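Local coordinates for protein SidF, inhibitor of growth family, member 3 (Legionella pneumophila subsp. pneumophila, PDB 4FYE) that probably removes a phosphate from phosphoinositide lipids, acting as a bacterial phosphoinositide phosphatase at membranes, at residues I310-K321 and R339-N350. The protein carries 1 engineered substitution. Sequence-based numbering, arbitrary orientation.
Sequences IDRMTNEDLWNK and RAQLIKLYVEHN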
loop_
_atom_site.group_PDB
_atom_site.type_symbol
_atom_site.label_atom_id
_atom_site.label_comp_id
_atom_site.label_asym_id
_atom_site.label_seq_id
_atom_site.Cartn_x
_atom_site.Cartn_y
_atom_site.Cartn_z
ATOM N N ILE A 310 6.392 15.461 -6.707
ATOM C CA ILE A 310 7.637 16.200 -6.839
ATOM C C ILE A 310 8.871 15.238 -7.068
ATOM O O ILE A 310 9.764 15.525 -7.929
ATOM C CB ILE A 310 7.875 17.171 -5.644
ATOM C CG1 ILE A 310 7.187 18.543 -5.805
ATOM C CG2 ILE A 310 9.353 17.561 -5.561
ATOM C CD1 ILE A 310 5.715 18.572 -5.992
ATOM N N ASP A 311 8.926 14.123 -6.315
ATOM C CA ASP A 311 9.997 13.109 -6.434
ATOM C C ASP A 311 10.093 12.567 -7.850
ATOM O O ASP A 311 11.155 12.119 -8.275
ATOM C CB ASP A 311 9.628 11.835 -5.627
ATOM C CG ASP A 311 9.663 12.040 -4.161
ATOM O OD1 ASP A 311 9.984 13.209 -3.756
ATOM O OD2 ASP A 311 9.353 11.035 -3.421
ATOM N N ARG A 312 8.944 12.431 -8.500
ATOM C CA ARG A 312 8.911 11.871 -9.827
ATOM C C ARG A 312 9.311 12.903 -10.877
ATOM O O ARG A 312 9.328 12.580 -12.039
ATOM C CB ARG A 312 7.545 11.267 -10.122
ATOM C CG ARG A 312 7.414 9.965 -9.353
ATOM C CD ARG A 312 6.025 9.399 -9.094
ATOM N NE ARG A 312 5.152 9.309 -10.267
ATOM C CZ ARG A 312 5.355 8.420 -11.217
ATOM N NH1 ARG A 312 6.387 7.603 -11.098
ATOM N NH2 ARG A 312 4.538 8.317 -12.235
ATOM N N MET A 313 9.635 14.126 -10.490
ATOM C CA MET A 313 10.217 15.053 -11.469
ATOM C C MET A 313 11.728 15.225 -11.420
ATOM O O MET A 313 12.347 15.412 -10.346
ATOM C CB MET A 313 9.528 16.396 -11.397
ATOM C CG MET A 313 8.048 16.171 -11.719
ATOM S SD MET A 313 7.081 17.649 -11.887
ATOM C CE MET A 313 7.108 18.119 -10.206
ATOM N N THR A 314 12.326 15.157 -12.602
ATOM C CA THR A 314 13.757 15.390 -12.707
ATOM C C THR A 314 13.885 16.857 -12.586
ATOM O O THR A 314 12.916 17.617 -12.761
ATOM C CB THR A 314 14.310 14.890 -14.066
ATOM O OG1 THR A 314 13.808 15.718 -15.143
ATOM C CG2 THR A 314 13.780 13.448 -14.304
ATOM N N ASN A 315 15.095 17.272 -12.320
ATOM C CA ASN A 315 15.476 18.663 -12.521
ATOM C C ASN A 315 15.081 19.300 -13.863
ATOM O O ASN A 315 14.553 20.411 -13.858
ATOM C CB ASN A 315 16.949 18.866 -12.189
ATOM C CG ASN A 315 17.221 18.746 -10.684
ATOM O OD1 ASN A 315 16.453 18.115 -9.933
ATOM N ND2 ASN A 315 18.313 19.331 -10.242
ATOM N N GLU A 316 15.311 18.618 -14.988
ATOM C CA GLU A 316 14.910 19.157 -16.308
ATOM C C GLU A 316 13.395 19.441 -16.277
ATOM O O GLU A 316 12.965 20.508 -16.708
ATOM C CB GLU A 316 15.182 18.161 -17.432
ATOM C CG GLU A 316 16.320 18.475 -18.395
ATOM C CD GLU A 316 16.206 17.700 -19.746
ATOM O OE1 GLU A 316 16.700 18.216 -20.803
ATOM O OE2 GLU A 316 15.623 16.568 -19.770
ATOM N N ASP A 317 12.622 18.476 -15.761
ATOM C CA ASP A 317 11.148 18.556 -15.585
ATOM C C ASP A 317 10.708 19.793 -14.775
ATOM O O ASP A 317 9.801 20.478 -15.152
ATOM C CB ASP A 317 10.625 17.313 -14.859
ATOM C CG ASP A 317 10.575 16.033 -15.741
ATOM O OD1 ASP A 317 10.534 16.138 -17.000
ATOM O OD2 ASP A 317 10.579 14.900 -15.160
ATOM N N LEU A 318 11.330 20.086 -13.649
ATOM C CA LEU A 318 10.910 21.252 -12.921
ATOM C C LEU A 318 11.235 22.570 -13.697
ATOM O O LEU A 318 10.409 23.509 -13.819
ATOM C CB LEU A 318 11.585 21.244 -11.545
ATOM C CG LEU A 318 11.279 20.093 -10.613
ATOM C CD1 LEU A 318 12.450 19.807 -9.679
ATOM C CD2 LEU A 318 10.065 20.399 -9.778
ATOM N N TRP A 319 12.447 22.636 -14.219
ATOM C CA TRP A 319 12.849 23.681 -15.065
ATOM C C TRP A 319 11.883 24.006 -16.172
ATOM O O TRP A 319 11.612 25.195 -16.444
ATOM C CB TRP A 319 14.174 23.278 -15.670
ATOM C CG TRP A 319 14.842 24.358 -16.465
ATOM C CD1 TRP A 319 14.958 24.434 -17.850
ATOM C CD2 TRP A 319 15.510 25.562 -15.942
ATOM N NE1 TRP A 319 15.646 25.561 -18.215
ATOM C CE2 TRP A 319 16.001 26.295 -17.118
ATOM C CE3 TRP A 319 15.751 26.090 -14.659
ATOM C CZ2 TRP A 319 16.708 27.503 -16.997
ATOM C CZ3 TRP A 319 16.463 27.317 -14.547
ATOM C CH2 TRP A 319 16.920 28.007 -15.686
ATOM N N ASN A 320 11.375 22.986 -16.856
ATOM C CA ASN A 320 10.541 23.241 -18.023
ATOM C C ASN A 320 9.223 23.826 -17.577
ATOM O O ASN A 320 8.563 24.500 -18.308
ATOM C CB ASN A 320 10.310 21.965 -18.862
ATOM C CG ASN A 320 11.617 21.341 -19.394
ATOM O OD1 ASN A 320 12.521 22.026 -19.905
ATOM N ND2 ASN A 320 11.707 20.013 -19.289
ATOM N N LYS A 321 8.884 23.552 -16.339
ATOM C CA LYS A 321 7.662 23.991 -15.733
ATOM C C LYS A 321 7.795 25.351 -15.070
ATOM O O LYS A 321 6.836 25.882 -14.584
ATOM C CB LYS A 321 7.192 22.914 -14.748
ATOM C CG LYS A 321 5.860 22.282 -15.110
ATOM C CD LYS A 321 5.875 21.536 -16.424
ATOM C CE LYS A 321 4.538 21.745 -17.118
ATOM N NZ LYS A 321 3.680 20.573 -16.768
ATOM N N ARG A 339 18.259 21.820 -6.722
ATOM C CA ARG A 339 16.943 21.193 -6.676
ATOM C C ARG A 339 15.983 21.946 -5.753
ATOM O O ARG A 339 14.810 22.147 -6.115
ATOM C CB ARG A 339 16.964 19.671 -6.348
ATOM C CG ARG A 339 15.601 19.025 -6.579
ATOM C CD ARG A 339 15.750 17.540 -6.698
ATOM N NE ARG A 339 14.469 16.848 -6.736
ATOM C CZ ARG A 339 13.839 16.474 -7.860
ATOM N NH1 ARG A 339 14.304 16.735 -9.110
ATOM N NH2 ARG A 339 12.726 15.833 -7.723
ATOM N N ALA A 340 16.440 22.366 -4.572
ATOM C CA ALA A 340 15.498 23.044 -3.659
ATOM C C ALA A 340 14.869 24.274 -4.358
ATOM O O ALA A 340 13.676 24.540 -4.218
ATOM C CB ALA A 340 16.203 23.473 -2.348
ATOM N N GLN A 341 15.709 25.039 -5.048
ATOM C CA GLN A 341 15.289 26.289 -5.645
ATOM C C GLN A 341 14.287 25.987 -6.779
ATOM O O GLN A 341 13.254 26.629 -6.908
ATOM C CB GLN A 341 16.523 27.043 -6.165
ATOM C CG GLN A 341 16.235 28.462 -6.564
ATOM C CD GLN A 341 17.387 29.109 -7.373
ATOM O OE1 GLN A 341 18.088 28.448 -8.165
ATOM N NE2 GLN A 341 17.575 30.413 -7.182
ATOM N N LEU A 342 14.600 24.987 -7.591
ATOM C CA LEU A 342 13.700 24.478 -8.597
ATOM C C LEU A 342 12.363 24.059 -8.005
ATOM O O LEU A 342 11.334 24.398 -8.562
ATOM C CB LEU A 342 14.339 23.277 -9.280
ATOM C CG LEU A 342 15.089 23.520 -10.587
ATOM C CD1 LEU A 342 15.196 24.998 -10.954
ATOM C CD2 LEU A 342 16.421 22.788 -10.592
ATOM N N ILE A 343 12.363 23.353 -6.875
ATOM C CA ILE A 343 11.103 22.852 -6.336
ATOM C C ILE A 343 10.250 24.000 -5.857
ATOM O O ILE A 343 9.051 24.094 -6.164
ATOM C CB ILE A 343 11.320 21.836 -5.230
ATOM C CG1 ILE A 343 11.857 20.571 -5.864
ATOM C CG2 ILE A 343 10.001 21.525 -4.489
ATOM C CD1 ILE A 343 12.359 19.555 -4.821
ATOM N N LYS A 344 10.905 24.912 -5.161
ATOM C CA LYS A 344 10.255 26.101 -4.666
ATOM C C LYS A 344 9.643 26.952 -5.797
ATOM O O LYS A 344 8.520 27.362 -5.702
ATOM C CB LYS A 344 11.229 26.950 -3.825
ATOM C CG LYS A 344 10.540 28.214 -3.324
ATOM C CD LYS A 344 11.450 29.358 -2.929
ATOM C CE LYS A 344 10.628 30.633 -2.986
ATOM N NZ LYS A 344 11.224 31.669 -2.099
ATOM N N LEU A 345 10.392 27.206 -6.852
ATOM C CA LEU A 345 9.864 27.998 -7.945
ATOM C C LEU A 345 8.761 27.228 -8.654
ATOM O O LEU A 345 7.764 27.797 -9.012
ATOM C CB LEU A 345 10.976 28.398 -8.929
ATOM C CG LEU A 345 11.881 29.541 -8.432
ATOM C CD1 LEU A 345 13.173 29.728 -9.230
ATOM C CD2 LEU A 345 11.167 30.889 -8.334
ATOM N N TYR A 346 8.926 25.916 -8.808
ATOM C CA TYR A 346 7.951 25.093 -9.455
ATOM C C TYR A 346 6.620 25.209 -8.734
ATOM O O TYR A 346 5.541 25.341 -9.404
ATOM C CB TYR A 346 8.401 23.628 -9.559
ATOM C CG TYR A 346 7.269 22.689 -10.008
ATOM C CD1 TYR A 346 6.682 22.813 -11.263
ATOM C CD2 TYR A 346 6.779 21.748 -9.189
ATOM C CE1 TYR A 346 5.636 21.993 -11.663
ATOM C CE2 TYR A 346 5.753 20.923 -9.572
ATOM C CZ TYR A 346 5.173 21.067 -10.811
ATOM O OH TYR A 346 4.117 20.253 -11.211
ATOM N N VAL A 347 6.694 25.156 -7.392
ATOM C CA VAL A 347 5.499 25.084 -6.563
ATOM C C VAL A 347 4.781 26.431 -6.576
ATOM O O VAL A 347 3.552 26.486 -6.610
ATOM C CB VAL A 347 5.810 24.707 -5.082
ATOM C CG1 VAL A 347 4.560 24.919 -4.230
ATOM C CG2 VAL A 347 6.283 23.276 -4.975
ATOM N N GLU A 348 5.567 27.498 -6.624
ATOM C CA GLU A 348 5.076 28.854 -6.538
ATOM C C GLU A 348 4.308 29.196 -7.829
ATOM O O GLU A 348 3.263 29.815 -7.783
ATOM C CB GLU A 348 6.266 29.765 -6.223
ATOM C CG GLU A 348 6.097 31.277 -6.374
ATOM C CD GLU A 348 7.441 32.046 -6.194
ATOM O OE1 GLU A 348 7.638 33.104 -6.859
ATOM O OE2 GLU A 348 8.312 31.595 -5.388
ATOM N N HIS A 349 4.757 28.684 -8.963
ATOM C CA HIS A 349 4.104 28.975 -10.225
ATOM C C HIS A 349 3.227 27.904 -10.846
ATOM O O HIS A 349 2.724 28.118 -11.936
ATOM C CB HIS A 349 5.182 29.402 -11.238
ATOM C CG HIS A 349 6.006 30.566 -10.755
ATOM N ND1 HIS A 349 5.659 31.837 -10.987
ATOM C CD2 HIS A 349 7.113 30.612 -9.982
ATOM C CE1 HIS A 349 6.521 32.663 -10.419
ATOM N NE2 HIS A 349 7.424 31.918 -9.802
ATOM N N ASN A 350 3.039 26.739 -10.215
ATOM C CA ASN A 350 2.156 25.754 -10.807
ATOM C C ASN A 350 1.149 25.195 -9.809
ATOM O O ASN A 350 1.527 24.804 -8.689
ATOM C CB ASN A 350 2.997 24.601 -11.432
ATOM C CG ASN A 350 3.866 25.071 -12.639
ATOM O OD1 ASN A 350 3.465 24.942 -13.771
ATOM N ND2 ASN A 350 5.027 25.568 -12.382
#
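L318 plugs into the flank of helix 335-349 as a knob among R339, L342, I343 and Y346, the centre of the tightly packed part. Its CD1 lies over one face of the R339 guanidinium, 3.6 Å from R339 NH1, and meets I343 CG1, while L318 CD2 comes obliquely to the Y346 ring, 3.6 Å from Y346 CD2. Nearby, I310 CG2 reaches I343 CD1 at 3.7 Å. M313 crosses Y346 at about a right angle; its SD stands 4.5 Å from the ring centroid, 31° off the normal, a Met-aromatic contact. With CG opposite the backbone N (chi1 -169°), R339 sends an extended chain into the turn between helices 284-311 and 315-320. There R339 NH1 and NH2 both donate to M313 O, each at 2.7 Å and bent, while the bond from R339 NH1 to N315 OD1, also 2.7 Å, is straighter, the N315 amide and the guanidinium being nearly coplanar. These acceptors all lie in the guanidinium plane, which fixes its rotation; R339 NE is held by T6 O. The same turn carries a capping box, T314 OG1 accepting from D317 N and D317 OD2 from T314 N, that starts helix 315-320; this short helix crosses 339-349, which follows after a long connection, at 38°. Helix 335-349 rests through I343 on strand 391-399 and through V347 on strand 402-416. Toward the solvent the fit slackens. The W319 ring meets L342 CD1 at its edge, 3.9 Å from W319 CE3, and R327 in a cation-pi contact. K321 CG meets the edge of the Y346 ring before the bent chain leads its amine away. N350 ND2 bridges two backbone carbonyls, K321 O from above the carbonyl plane and Y346 O on a lone pair.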